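Local atomic coordinates of peptidase M16 inactive domain family protein (Pseudomonas fluorescens, PDB entry 3GWB), a protein that belongs to the M16 metallopeptidase family and is probably an inactive homologue, although hydrolase activity cannot be ruled out. Residues Q15-A20 / V25-A30; M35-L40 / D367-L372; A84-G89 / K113-V118; S101-D106 / V202-R207; N196-L201 / M375-L380. All coordinates share one frame; numbering follows the deposited sequence.

Interaction 1 of 5, residues Q15-A20 / V25-A30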
# COMPACT_ATOMS: atom_id res chain seq x y z
N GLN A 15 30.19 -8.60 7.27
CA GLN A 15 31.47 -7.95 7.06
C GLN A 15 31.27 -6.45 7.13
O GLN A 15 30.22 -5.94 6.72
CB GLN A 15 32.05 -8.34 5.71
CG GLN A 15 32.25 -9.83 5.55
CD GLN A 15 32.68 -10.20 4.16
OE1 GLN A 15 33.75 -9.80 3.71
NE2 GLN A 15 31.85 -10.97 3.46
N THR A 16 32.26 -5.73 7.64
CA THR A 16 32.11 -4.30 7.75
C THR A 16 33.40 -3.54 7.49
O THR A 16 34.50 -4.06 7.68
CB THR A 16 31.58 -3.92 9.15
OG1 THR A 16 31.26 -2.52 9.18
CG2 THR A 16 32.63 -4.22 10.21
N TRP A 17 33.25 -2.29 7.05
CA TRP A 17 34.37 -1.41 6.76
C TRP A 17 33.78 -0.04 6.51
O TRP A 17 32.56 0.13 6.53
CB TRP A 17 35.16 -1.91 5.54
CG TRP A 17 34.41 -1.92 4.22
CD1 TRP A 17 34.34 -0.91 3.30
CD2 TRP A 17 33.63 -3.00 3.68
NE1 TRP A 17 33.59 -1.30 2.22
CE2 TRP A 17 33.15 -2.58 2.42
CE3 TRP A 17 33.32 -4.29 4.12
CZ2 TRP A 17 32.35 -3.40 1.61
CZ3 TRP A 17 32.52 -5.11 3.31
CH2 TRP A 17 32.05 -4.66 2.07
N SER A 18 34.65 0.95 6.31
CA SER A 18 34.20 2.31 6.04
C SER A 18 34.77 2.77 4.71
O SER A 18 35.81 2.27 4.27
CB SER A 18 34.66 3.25 7.16
OG SER A 18 34.02 2.92 8.38
N THR A 19 34.10 3.71 4.06
CA THR A 19 34.59 4.24 2.79
C THR A 19 35.47 5.45 3.10
O THR A 19 35.53 5.90 4.25
CB THR A 19 33.44 4.72 1.89
OG1 THR A 19 32.76 5.81 2.53
CG2 THR A 19 32.46 3.58 1.61
N ALA A 20 36.13 5.98 2.08
CA ALA A 20 37.00 7.15 2.27
C ALA A 20 36.23 8.38 2.75
O ALA A 20 36.84 9.32 3.25
CB ALA A 20 37.73 7.46 0.97
N VAL A 25 29.90 0.74 6.12
CA VAL A 25 29.43 -0.30 5.20
C VAL A 25 29.27 -1.66 5.90
O VAL A 25 30.15 -2.09 6.64
CB VAL A 25 30.42 -0.49 4.02
CG1 VAL A 25 29.85 -1.49 3.03
CG2 VAL A 25 30.70 0.83 3.33
N LEU A 26 28.14 -2.32 5.67
CA LEU A 26 27.91 -3.66 6.22
C LEU A 26 27.50 -4.55 5.05
O LEU A 26 26.65 -4.16 4.24
CB LEU A 26 26.83 -3.65 7.29
CG LEU A 26 27.25 -3.04 8.63
CD1 LEU A 26 27.24 -1.51 8.54
CD2 LEU A 26 26.29 -3.52 9.71
N PHE A 27 28.08 -5.73 4.98
CA PHE A 27 27.81 -6.63 3.86
C PHE A 27 27.71 -8.10 4.23
O PHE A 27 28.46 -8.60 5.07
CB PHE A 27 28.93 -6.45 2.83
CG PHE A 27 29.00 -7.52 1.79
CD1 PHE A 27 27.99 -7.66 0.85
CD2 PHE A 27 30.09 -8.39 1.74
CE1 PHE A 27 28.06 -8.66 -0.13
CE2 PHE A 27 30.18 -9.38 0.77
CZ PHE A 27 29.17 -9.51 -0.17
N VAL A 28 26.75 -8.78 3.60
CA VAL A 28 26.56 -10.21 3.79
C VAL A 28 26.49 -10.84 2.40
O VAL A 28 25.64 -10.47 1.58
CB VAL A 28 25.23 -10.52 4.54
CG1 VAL A 28 24.97 -12.02 4.53
CG2 VAL A 28 25.30 -10.01 5.97
N GLU A 29 27.40 -11.78 2.13
CA GLU A 29 27.40 -12.44 0.83
C GLU A 29 26.31 -13.53 0.88
O GLU A 29 26.22 -14.27 1.86
CB GLU A 29 28.76 -13.08 0.55
CG GLU A 29 28.92 -13.57 -0.89
CD GLU A 29 30.28 -14.20 -1.17
OE1 GLU A 29 31.30 -13.60 -0.78
OE2 GLU A 29 30.32 -15.28 -1.79
N ALA A 30 25.48 -13.58 -0.15
CA ALA A 30 24.40 -14.56 -0.26
C ALA A 30 24.30 -14.88 -1.74
O ALA A 30 23.80 -14.08 -2.52
CB ALA A 30 23.11 -13.96 0.24
O HOH W 1 29.47 -12.42 4.12
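Trp17 lies over Val25 at the packed end of an antiparallel beta hairpin, strands 15-18 and 25-29, whose axes come within 4.7 Å. The CB of Val25 sits 3.8 Å from the centroid of the five-membered ring of Trp17, a CH-pi contact over the ring face, and Val25 CG1 covers the same indole nearer its rim. With CG between the backbone N and the carbonyl carbon (chi1 64°), the indole folds back across the neighbouring strand, carrying Trp17 CH2 to 3.7 Å from Phe27 CB. Val25 O takes two bonds from opposite faces of its carbonyl plane, from Trp17 N and, at 2.8 Å, from Thr16 OG1. At Gln15 the side-chain packing is looser, although its backbone pairs with Phe27: the amide runs beside the Phe27 ring, the two planes 59° apart, with Gln15 NE2 3.5 Å from Phe27 CE2. A water accepts from both Gln15 NE2 and Glu29 N, bridging the strands where Glu29 is exposed, while Gln15 OE1 turns to Arg207. Helix 207-220 covers the side bearing Trp17, Val25 and Phe27, whereas Leu26 and Val28 pack against helix 365-377, and strand 197-203 pairs with the other edge of strand 24-29.

Interaction 2 of 5, residues M35-L40 / D367-L372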
# COMPACT_ATOMS: atom_id res chain seq x y z
N MSE A 35 20.81 -11.80 -7.50
CA MSE A 35 20.37 -10.44 -7.24
C MSE A 35 20.92 -9.96 -5.92
O MSE A 35 21.54 -10.73 -5.19
CB MSE A 35 18.84 -10.37 -7.23
CG MSE A 35 18.15 -11.50 -6.49
SE MSE A 35 16.33 -11.53 -6.76
CE MSE A 35 16.22 -10.91 -8.46
N PHE A 36 20.71 -8.69 -5.61
CA PHE A 36 21.20 -8.17 -4.35
C PHE A 36 20.38 -6.96 -3.93
O PHE A 36 19.67 -6.36 -4.75
CB PHE A 36 22.69 -7.79 -4.46
CG PHE A 36 22.94 -6.56 -5.29
CD1 PHE A 36 22.94 -5.30 -4.70
CD2 PHE A 36 23.17 -6.66 -6.65
CE1 PHE A 36 23.16 -4.15 -5.47
CE2 PHE A 36 23.38 -5.52 -7.44
CZ PHE A 36 23.38 -4.27 -6.84
N ASP A 37 20.49 -6.62 -2.65
CA ASP A 37 19.78 -5.49 -2.09
C ASP A 37 20.79 -4.50 -1.53
O ASP A 37 21.69 -4.88 -0.78
CB ASP A 37 18.86 -5.94 -0.96
CG ASP A 37 17.66 -6.72 -1.47
OD1 ASP A 37 16.78 -7.06 -0.65
OD2 ASP A 37 17.60 -6.99 -2.68
N LEU A 38 20.63 -3.24 -1.92
CA LEU A 38 21.48 -2.15 -1.44
C LEU A 38 20.55 -1.21 -0.68
O LEU A 38 19.51 -0.80 -1.20
CB LEU A 38 22.12 -1.41 -2.62
CG LEU A 38 22.86 -0.09 -2.33
CD1 LEU A 38 24.01 -0.34 -1.37
CD2 LEU A 38 23.38 0.49 -3.64
N ARG A 39 20.91 -0.88 0.55
CA ARG A 39 20.09 -0.01 1.36
C ARG A 39 20.96 1.07 1.99
O ARG A 39 22.02 0.78 2.54
CB ARG A 39 19.38 -0.84 2.44
CG ARG A 39 18.31 -0.11 3.25
CD ARG A 39 17.67 -1.09 4.24
NE ARG A 39 16.67 -0.48 5.12
CZ ARG A 39 15.43 -0.16 4.75
NH1 ARG A 39 15.02 -0.40 3.51
NH2 ARG A 39 14.60 0.38 5.63
N LEU A 40 20.51 2.31 1.87
CA LEU A 40 21.23 3.46 2.42
C LEU A 40 20.38 4.05 3.53
O LEU A 40 19.22 4.40 3.31
CB LEU A 40 21.49 4.51 1.34
CG LEU A 40 22.70 4.36 0.41
CD1 LEU A 40 22.81 2.94 -0.12
CD2 LEU A 40 22.57 5.37 -0.73
N ASP A 367 15.24 -8.93 4.18
CA ASP A 367 15.13 -8.96 5.63
C ASP A 367 16.50 -8.71 6.26
O ASP A 367 16.62 -7.95 7.21
CB ASP A 367 14.58 -10.30 6.11
CG ASP A 367 13.09 -10.44 5.86
OD1 ASP A 367 12.33 -9.52 6.24
OD2 ASP A 367 12.67 -11.48 5.30
N ILE A 368 17.52 -9.36 5.72
CA ILE A 368 18.88 -9.20 6.24
C ILE A 368 19.36 -7.76 6.07
O ILE A 368 19.83 -7.14 7.03
CB ILE A 368 19.87 -10.15 5.53
CG1 ILE A 368 19.44 -11.61 5.74
CG2 ILE A 368 21.28 -9.96 6.08
CD1 ILE A 368 19.39 -12.03 7.20
N VAL A 369 19.23 -7.22 4.87
CA VAL A 369 19.67 -5.85 4.61
C VAL A 369 18.99 -4.86 5.56
O VAL A 369 19.59 -3.86 5.97
CB VAL A 369 19.42 -5.46 3.13
CG1 VAL A 369 17.96 -5.01 2.92
CG2 VAL A 369 20.41 -4.36 2.72
N GLY A 370 17.74 -5.14 5.92
CA GLY A 370 17.03 -4.26 6.85
C GLY A 370 17.69 -4.25 8.22
O GLY A 370 17.87 -3.20 8.84
N GLN A 371 18.07 -5.43 8.70
CA GLN A 371 18.72 -5.56 10.00
C GLN A 371 20.12 -4.96 9.99
O GLN A 371 20.53 -4.32 10.96
CB GLN A 371 18.81 -7.03 10.41
CG GLN A 371 17.45 -7.70 10.59
CD GLN A 371 16.59 -7.03 11.64
OE1 GLN A 371 17.01 -6.87 12.79
NE2 GLN A 371 15.38 -6.63 11.26
N LEU A 372 20.85 -5.16 8.89
CA LEU A 372 22.20 -4.61 8.76
C LEU A 372 22.17 -3.09 8.84
O LEU A 372 23.05 -2.47 9.45
CB LEU A 372 22.83 -5.03 7.43
CG LEU A 372 23.26 -6.48 7.25
CD1 LEU A 372 24.11 -6.60 5.98
CD2 LEU A 372 24.07 -6.94 8.46
O HOH W 2 17.49 -0.65 7.74
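Strand 35-40 and helix 367-372 run nearly the same way, their axes 25° apart in direction and 8.6 Å at closest approach, with Arg39 and Val369 nearest in backbone register. Val369 makes the contact on the helix side, and its two methyls each touch both Asp37 and Arg39. CG2, anti to the backbone N, lies 3.7 Å from Arg39 CB and also meets the carbonyl oxygen of Asp37. CG1, turned between N and the carbonyl carbon (chi1 82°), faces the CB of Asp37 and, at 4.1 Å, Arg39 CD. Arg39 is extended from CG to NE, so its aliphatic part passes obliquely across the valine and its NE comes near Gly370, the residue after Val369. There Arg39 NE donates to a water at 2.8 Å, which lies at the guanidinium edge, in its plane, and in turn donates to Gly370 O. The direct contact is thus apolar, and its polar link is made through solvent. Around it, strand 35-42 runs between strands 95-102 and 197-203, Arg39 touching Val96; helix 365-377 packs on this face of the sheet, while Leu38 and Leu40 point to helix 105-120 on the opposite face.

Interaction 3 of 5, residues A84-G89 / K113-V118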
# COMPACT_ATOMS: atom_id res chain seq x y z
N ALA A 84 15.37 -3.47 -12.00
CA ALA A 84 15.66 -2.99 -10.64
C ALA A 84 14.52 -2.18 -10.05
O ALA A 84 13.77 -1.51 -10.77
CB ALA A 84 16.94 -2.15 -10.65
N ASP A 85 14.40 -2.21 -8.73
CA ASP A 85 13.37 -1.45 -8.04
C ASP A 85 13.98 -0.44 -7.07
O ASP A 85 14.90 -0.76 -6.33
CB ASP A 85 12.42 -2.38 -7.29
CG ASP A 85 11.32 -1.62 -6.56
OD1 ASP A 85 11.41 -1.47 -5.32
OD2 ASP A 85 10.36 -1.16 -7.23
N PHE A 86 13.45 0.78 -7.07
CA PHE A 86 13.93 1.84 -6.20
C PHE A 86 12.96 1.98 -5.04
O PHE A 86 11.75 1.87 -5.22
CB PHE A 86 14.01 3.17 -6.97
CG PHE A 86 14.37 4.36 -6.12
CD1 PHE A 86 15.68 4.55 -5.67
CD2 PHE A 86 13.39 5.28 -5.74
CE1 PHE A 86 16.01 5.63 -4.86
CE2 PHE A 86 13.71 6.37 -4.93
CZ PHE A 86 15.02 6.55 -4.48
N GLY A 87 13.51 2.19 -3.85
CA GLY A 87 12.67 2.36 -2.67
C GLY A 87 13.12 3.56 -1.85
O GLY A 87 14.31 3.90 -1.86
N ASN A 88 12.20 4.21 -1.15
CA ASN A 88 12.56 5.35 -0.31
C ASN A 88 11.53 5.55 0.80
O ASN A 88 10.39 5.10 0.69
CB ASN A 88 12.69 6.62 -1.16
CG ASN A 88 11.34 7.18 -1.60
OD1 ASN A 88 10.80 8.09 -0.97
ND2 ASN A 88 10.79 6.63 -2.67
N GLY A 89 11.95 6.23 1.86
CA GLY A 89 11.06 6.49 2.97
C GLY A 89 11.77 7.31 4.02
O GLY A 89 12.98 7.16 4.22
N LYS A 113 24.52 3.32 -11.39
CA LYS A 113 24.89 4.67 -11.82
C LYS A 113 23.67 5.57 -11.70
O LYS A 113 23.78 6.73 -11.28
CB LYS A 113 25.37 4.67 -13.27
CG LYS A 113 26.74 4.05 -13.46
CD LYS A 113 27.22 4.21 -14.90
CE LYS A 113 27.39 5.68 -15.27
NZ LYS A 113 27.94 5.85 -16.66
N LEU A 114 22.50 5.05 -12.07
CA LEU A 114 21.27 5.82 -11.98
C LEU A 114 20.91 6.05 -10.51
O LEU A 114 20.52 7.15 -10.12
CB LEU A 114 20.13 5.09 -12.69
CG LEU A 114 18.72 5.70 -12.58
CD1 LEU A 114 18.73 7.15 -13.05
CD2 LEU A 114 17.75 4.86 -13.42
N PHE A 115 21.06 5.01 -9.70
CA PHE A 115 20.77 5.09 -8.27
C PHE A 115 21.65 6.13 -7.58
O PHE A 115 21.17 6.93 -6.79
CB PHE A 115 20.98 3.72 -7.62
CG PHE A 115 20.66 3.70 -6.14
CD1 PHE A 115 19.35 3.74 -5.70
CD2 PHE A 115 21.68 3.65 -5.20
CE1 PHE A 115 19.04 3.73 -4.34
CE2 PHE A 115 21.40 3.64 -3.83
CZ PHE A 115 20.08 3.68 -3.40
N ALA A 116 22.95 6.10 -7.88
CA ALA A 116 23.88 7.05 -7.27
C ALA A 116 23.47 8.48 -7.64
O ALA A 116 23.49 9.38 -6.80
CB ALA A 116 25.30 6.77 -7.75
N GLU A 117 23.11 8.69 -8.90
CA GLU A 117 22.70 10.00 -9.38
C GLU A 117 21.44 10.46 -8.65
O GLU A 117 21.35 11.60 -8.20
CB GLU A 117 22.44 9.95 -10.89
CG GLU A 117 22.10 11.30 -11.51
CD GLU A 117 23.31 12.04 -12.04
OE1 GLU A 117 23.98 11.52 -12.96
OE2 GLU A 117 23.59 13.16 -11.56
N VAL A 118 20.46 9.57 -8.53
CA VAL A 118 19.20 9.90 -7.86
C VAL A 118 19.39 10.32 -6.40
O VAL A 118 18.87 11.36 -5.96
CB VAL A 118 18.21 8.69 -7.94
CG1 VAL A 118 17.08 8.86 -6.93
CG2 VAL A 118 17.62 8.60 -9.35
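The hydrophobic layer between helix 105-120 and strand 85-90, one of the two outermost strands of the six-stranded mixed sheet, includes Phe86, which meets Phe115 and Val118. The two phenyl rings touch rim to rim, neither lying over the face of the other: their centroids are 6.0 Å apart and their planes meet at 57°. Phe86 CE1 and Phe115 CE1 are the closest atoms, at 3.6 Å, and Phe86 CD1 lies 3.8 Å from Phe115 CD1, so one CD1-CE1 side of each ring is used. In both residues CG is anti to the backbone N (chi1 174° in Phe86 and -178° in Phe115), which carries the rings out from strand and helix into the space between them, where the side chains cross at about a right angle. One helical turn on from Phe115, Val118 approaches Phe86 from the opposite direction and sets its CG1 3.9 Å from Phe86 CZ. The far end of the Phe86 ring therefore rests on a methyl group while its flank rests on the other phenyl. Helix 72-80 adds Phe79 against Phe115 and Ile75 against Val118, and Leu99 of the neighbouring strand also touches Phe115. Between the two segments the contact is purely apolar, made by ring carbons and a methyl group. Its hold probably rests on dispersion and the burial of hydrocarbon, with no directional polar bond between the two segments.

Interaction 4 of 5, residues S101-D106 / V202-R207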
# COMPACT_ATOMS: atom_id res chain seq x y z
N SER A 101 18.37 -5.11 -7.24
CA SER A 101 18.80 -5.24 -8.63
C SER A 101 19.35 -6.62 -8.97
O SER A 101 19.85 -7.33 -8.09
CB SER A 101 19.86 -4.17 -8.92
OG SER A 101 20.55 -4.39 -10.14
N LEU A 102 19.25 -6.99 -10.24
CA LEU A 102 19.81 -8.25 -10.69
C LEU A 102 21.31 -8.04 -10.48
O LEU A 102 21.80 -6.91 -10.58
CB LEU A 102 19.51 -8.47 -12.17
CG LEU A 102 18.05 -8.82 -12.49
CD1 LEU A 102 17.83 -8.82 -14.00
CD2 LEU A 102 17.73 -10.20 -11.92
N SER A 103 22.03 -9.12 -10.19
CA SER A 103 23.47 -9.03 -9.93
C SER A 103 24.35 -8.99 -11.18
O SER A 103 25.50 -8.55 -11.10
CB SER A 103 23.91 -10.18 -9.02
OG SER A 103 23.68 -11.44 -9.63
N ALA A 104 23.83 -9.44 -12.31
CA ALA A 104 24.59 -9.43 -13.56
C ALA A 104 25.17 -8.03 -13.83
O ALA A 104 24.45 -7.03 -13.79
CB ALA A 104 23.71 -9.85 -14.72
N VAL A 105 26.47 -7.98 -14.12
CA VAL A 105 27.16 -6.72 -14.38
C VAL A 105 26.50 -5.82 -15.42
O VAL A 105 26.47 -4.60 -15.25
CB VAL A 105 28.64 -6.97 -14.82
CG1 VAL A 105 29.38 -7.74 -13.74
CG2 VAL A 105 28.68 -7.73 -16.13
N ASP A 106 25.95 -6.40 -16.48
CA ASP A 106 25.33 -5.59 -17.52
C ASP A 106 24.03 -4.93 -17.06
O ASP A 106 23.53 -4.01 -17.72
CB ASP A 106 25.05 -6.44 -18.77
CG ASP A 106 23.75 -7.22 -18.67
OD1 ASP A 106 23.52 -7.89 -17.64
OD2 ASP A 106 22.95 -7.16 -19.64
N VAL A 202 23.42 -6.77 0.60
CA VAL A 202 23.21 -8.20 0.76
C VAL A 202 22.88 -8.86 -0.57
O VAL A 202 21.96 -8.42 -1.28
CB VAL A 202 22.05 -8.51 1.73
CG1 VAL A 202 21.91 -10.01 1.87
CG2 VAL A 202 22.30 -7.87 3.09
N GLY A 203 23.61 -9.91 -0.92
CA GLY A 203 23.30 -10.58 -2.17
C GLY A 203 24.41 -11.31 -2.89
O GLY A 203 25.45 -11.63 -2.33
N ASP A 204 24.16 -11.56 -4.17
CA ASP A 204 25.08 -12.28 -5.04
C ASP A 204 26.25 -11.41 -5.46
O ASP A 204 26.39 -11.04 -6.63
CB ASP A 204 24.30 -12.79 -6.26
CG ASP A 204 25.16 -13.62 -7.19
OD1 ASP A 204 26.06 -14.33 -6.69
OD2 ASP A 204 24.91 -13.58 -8.41
N LEU A 205 27.12 -11.09 -4.51
CA LEU A 205 28.28 -10.25 -4.78
C LEU A 205 29.47 -10.76 -3.98
O LEU A 205 29.30 -11.36 -2.92
CB LEU A 205 28.00 -8.81 -4.33
CG LEU A 205 26.83 -8.00 -4.89
CD1 LEU A 205 26.57 -6.78 -4.00
CD2 LEU A 205 27.15 -7.58 -6.32
N SER A 206 30.67 -10.53 -4.50
CA SER A 206 31.88 -10.93 -3.78
C SER A 206 32.20 -9.73 -2.89
O SER A 206 31.63 -8.65 -3.07
CB SER A 206 33.03 -11.16 -4.77
OG SER A 206 33.40 -9.96 -5.43
N ARG A 207 33.09 -9.91 -1.92
CA ARG A 207 33.48 -8.80 -1.04
C ARG A 207 34.06 -7.66 -1.89
O ARG A 207 33.81 -6.49 -1.63
CB ARG A 207 34.51 -9.29 -0.02
CG ARG A 207 35.33 -8.21 0.68
CD ARG A 207 34.51 -7.32 1.60
NE ARG A 207 35.34 -6.29 2.24
CZ ARG A 207 35.78 -6.33 3.49
NH1 ARG A 207 35.49 -7.35 4.28
NH2 ARG A 207 36.52 -5.33 3.97
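A single side-chain hydrogen bond carries this contact: the hydroxyl of Ser103 donates to the carboxylate of Asp204, with Ser103 OG 2.8 Å from Asp204 OD2. The oxygen is met on its anti side, and the donor stands 20° out of the carboxylate plane. Ser103 OG sits between its own backbone N and carbonyl carbon (chi1 62°), while the Asp204 carboxylate extends anti to its backbone N (chi1 -177°), and the two side chains meet directly.

The van der Waals part is small. Ser103 CB rests 3.5 Å from Asp204 O and 3.8 Å from Asp204 CB, so the serine methylene packs against both the backbone and the side chain of the aspartate.

Asp204 is placed by a backbone turn. It is the centre of an inverse gamma turn, closed by Leu205 N bonding to Gly203 O at 2.8 Å, where the chain leaves strand 197-203; Ser103 lies in the loop after strand 95-102, just before Ala104, the N-cap of helix 105-120.

Outside the contact, Asp204 OD1 forms a salt bridge with Arg31, so the two carboxylate oxygens have different partners, an arginine and a serine hydroxyl. These two partners probably hold the carboxylate's rotation and would be expected to favour its ionised form, joining the turns that follow strands 95-102 and 197-203, which lie on either side of strand 35-42.

Interaction 5 of 5, residues N196-L201 / M375-L380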
# COMPACT_ATOMS: atom_id res chain seq x y z
N ASN A 196 27.19 10.85 6.83
CA ASN A 196 25.93 10.69 7.57
C ASN A 196 25.11 9.49 7.11
O ASN A 196 23.92 9.38 7.44
CB ASN A 196 25.10 11.97 7.42
CG ASN A 196 24.02 12.11 8.48
OD1 ASN A 196 24.30 11.98 9.67
ND2 ASN A 196 22.79 12.39 8.05
N VAL A 197 25.72 8.59 6.36
CA VAL A 197 24.98 7.43 5.85
C VAL A 197 25.56 6.07 6.22
O VAL A 197 26.76 5.92 6.46
CB VAL A 197 24.87 7.50 4.31
CG1 VAL A 197 26.21 7.11 3.68
CG2 VAL A 197 23.73 6.57 3.82
N VAL A 198 24.68 5.08 6.26
CA VAL A 198 25.06 3.70 6.52
C VAL A 198 24.76 2.97 5.22
O VAL A 198 23.66 3.09 4.69
CB VAL A 198 24.22 3.05 7.63
CG1 VAL A 198 24.53 1.55 7.71
CG2 VAL A 198 24.52 3.71 8.97
N ILE A 199 25.73 2.21 4.71
CA ILE A 199 25.55 1.48 3.46
C ILE A 199 25.46 -0.01 3.74
O ILE A 199 26.43 -0.62 4.17
CB ILE A 199 26.74 1.75 2.50
CG1 ILE A 199 26.79 3.23 2.15
CG2 ILE A 199 26.61 0.91 1.24
CD1 ILE A 199 28.07 3.63 1.45
N ALA A 200 24.28 -0.59 3.52
CA ALA A 200 24.07 -2.01 3.76
C ALA A 200 23.87 -2.74 2.44
O ALA A 200 23.11 -2.30 1.59
CB ALA A 200 22.84 -2.20 4.66
N LEU A 201 24.56 -3.86 2.27
CA LEU A 201 24.51 -4.64 1.04
C LEU A 201 24.35 -6.13 1.31
O LEU A 201 25.07 -6.69 2.12
CB LEU A 201 25.80 -4.45 0.24
CG LEU A 201 25.95 -3.33 -0.79
CD1 LEU A 201 27.41 -3.24 -1.22
CD2 LEU A 201 25.04 -3.62 -1.99
N MSE A 375 21.68 -2.20 12.37
CA MSE A 375 22.90 -2.51 13.11
C MSE A 375 23.90 -1.37 12.95
O MSE A 375 24.48 -0.88 13.93
CB MSE A 375 23.52 -3.82 12.61
CG MSE A 375 22.78 -5.10 13.08
SE MSE A 375 23.30 -6.63 12.22
CE MSE A 375 25.04 -6.65 12.54
N GLY A 376 24.08 -0.92 11.70
CA GLY A 376 25.01 0.15 11.44
C GLY A 376 24.57 1.51 11.96
O GLY A 376 25.36 2.24 12.55
N PHE A 377 23.30 1.83 11.74
CA PHE A 377 22.75 3.10 12.17
C PHE A 377 22.75 3.27 13.68
O PHE A 377 23.07 4.34 14.19
CB PHE A 377 21.33 3.28 11.66
CG PHE A 377 20.78 4.66 11.85
CD1 PHE A 377 21.11 5.68 10.95
CD2 PHE A 377 19.98 4.97 12.94
CE1 PHE A 377 20.61 6.97 11.13
CE2 PHE A 377 19.48 6.26 13.13
CZ PHE A 377 19.81 7.26 12.24
N TYR A 378 22.41 2.20 14.40
CA TYR A 378 22.35 2.25 15.85
C TYR A 378 23.58 1.70 16.56
O TYR A 378 23.58 1.54 17.79
CB TYR A 378 21.10 1.51 16.33
CG TYR A 378 19.83 2.16 15.85
CD1 TYR A 378 19.46 3.41 16.32
CD2 TYR A 378 19.01 1.53 14.91
CE1 TYR A 378 18.30 4.03 15.89
CE2 TYR A 378 17.84 2.14 14.47
CZ TYR A 378 17.49 3.39 14.96
OH TYR A 378 16.34 4.01 14.54
N ASN A 379 24.63 1.41 15.79
CA ASN A 379 25.87 0.87 16.33
C ASN A 379 25.65 -0.35 17.22
O ASN A 379 26.08 -0.37 18.37
CB ASN A 379 26.61 1.94 17.12
CG ASN A 379 27.01 3.12 16.27
OD1 ASN A 379 27.63 2.95 15.22
ND2 ASN A 379 26.66 4.32 16.71
N LEU A 380 24.97 -1.36 16.68
CA LEU A 380 24.73 -2.59 17.41
C LEU A 380 25.92 -3.51 17.15
O LEU A 380 26.60 -3.37 16.13
CB LEU A 380 23.44 -3.26 16.92
CG LEU A 380 22.19 -2.37 17.01
CD1 LEU A 380 21.00 -3.13 16.46
CD2 LEU A 380 21.95 -1.95 18.46
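Val198 reaches from its strand to the last turn of helix 365-377, and nearly all the packing is done by its two methyl groups. CG2, anti to the carbonyl carbon, lies against the backbone between Gly376 and Phe377: Val198 CG2 is 3.7 Å from Gly376 C and 3.6 Å from Phe377 N. CG1 points the other way along the helix, anti to the backbone N (chi1 172°). Gly376 has no side chain, and Val198 CG1 comes within 4.0 Å of Gly376 CA; the CA atoms of Val198 and Gly376 are only 6.1 Å apart.

This is helix-on-sheet packing in the domain built on the six-stranded mixed sheet: strand 197-203 runs between strands 24-29 and 35-42, and helix 365-377 packs on the side to which Val198 points, while Ile199 and Leu201 face helix 207-220.

At Phe377 the side-chain contact is through CB, 4.2 Å from Val198 CG2, with that methyl at the ring edge, near its plane. The Phe377 side chain also touches Ile41 of strand 35-42.

Segment 375-380 makes its own hydrogen bonds at the helix end, in a Schellman motif. Leu380 N bonds to Met375 O at 2.8 Å, and Asn379 N, from a residue with positive phi (51°), makes a weak bond to Gly376 O. Tyr378 OH bonds to Asp93.

Overall arrangement
All five contacts involve the six-stranded mixed sheet. Interaction 1 is the hairpin at one outer edge and interaction 3 lies at the other, their centres about 19 Å apart; interactions 2 and 5 fall on inner strands and interaction 4 at the ends of two of them. The centres of interactions 2 and 5 are about 11 Å apart. These two share helix 365-377, and interactions 3 and 4 share helix 105-120 on the opposite face. Along the chain, interaction 1 closes first; interactions 3 and 4 then fall within the span of interaction 2, which interaction 5 crosses. Helix 365-377 thus returns from late in the sequence to cover a sheet built mostly from its early part, tying distant chain segments into one domain.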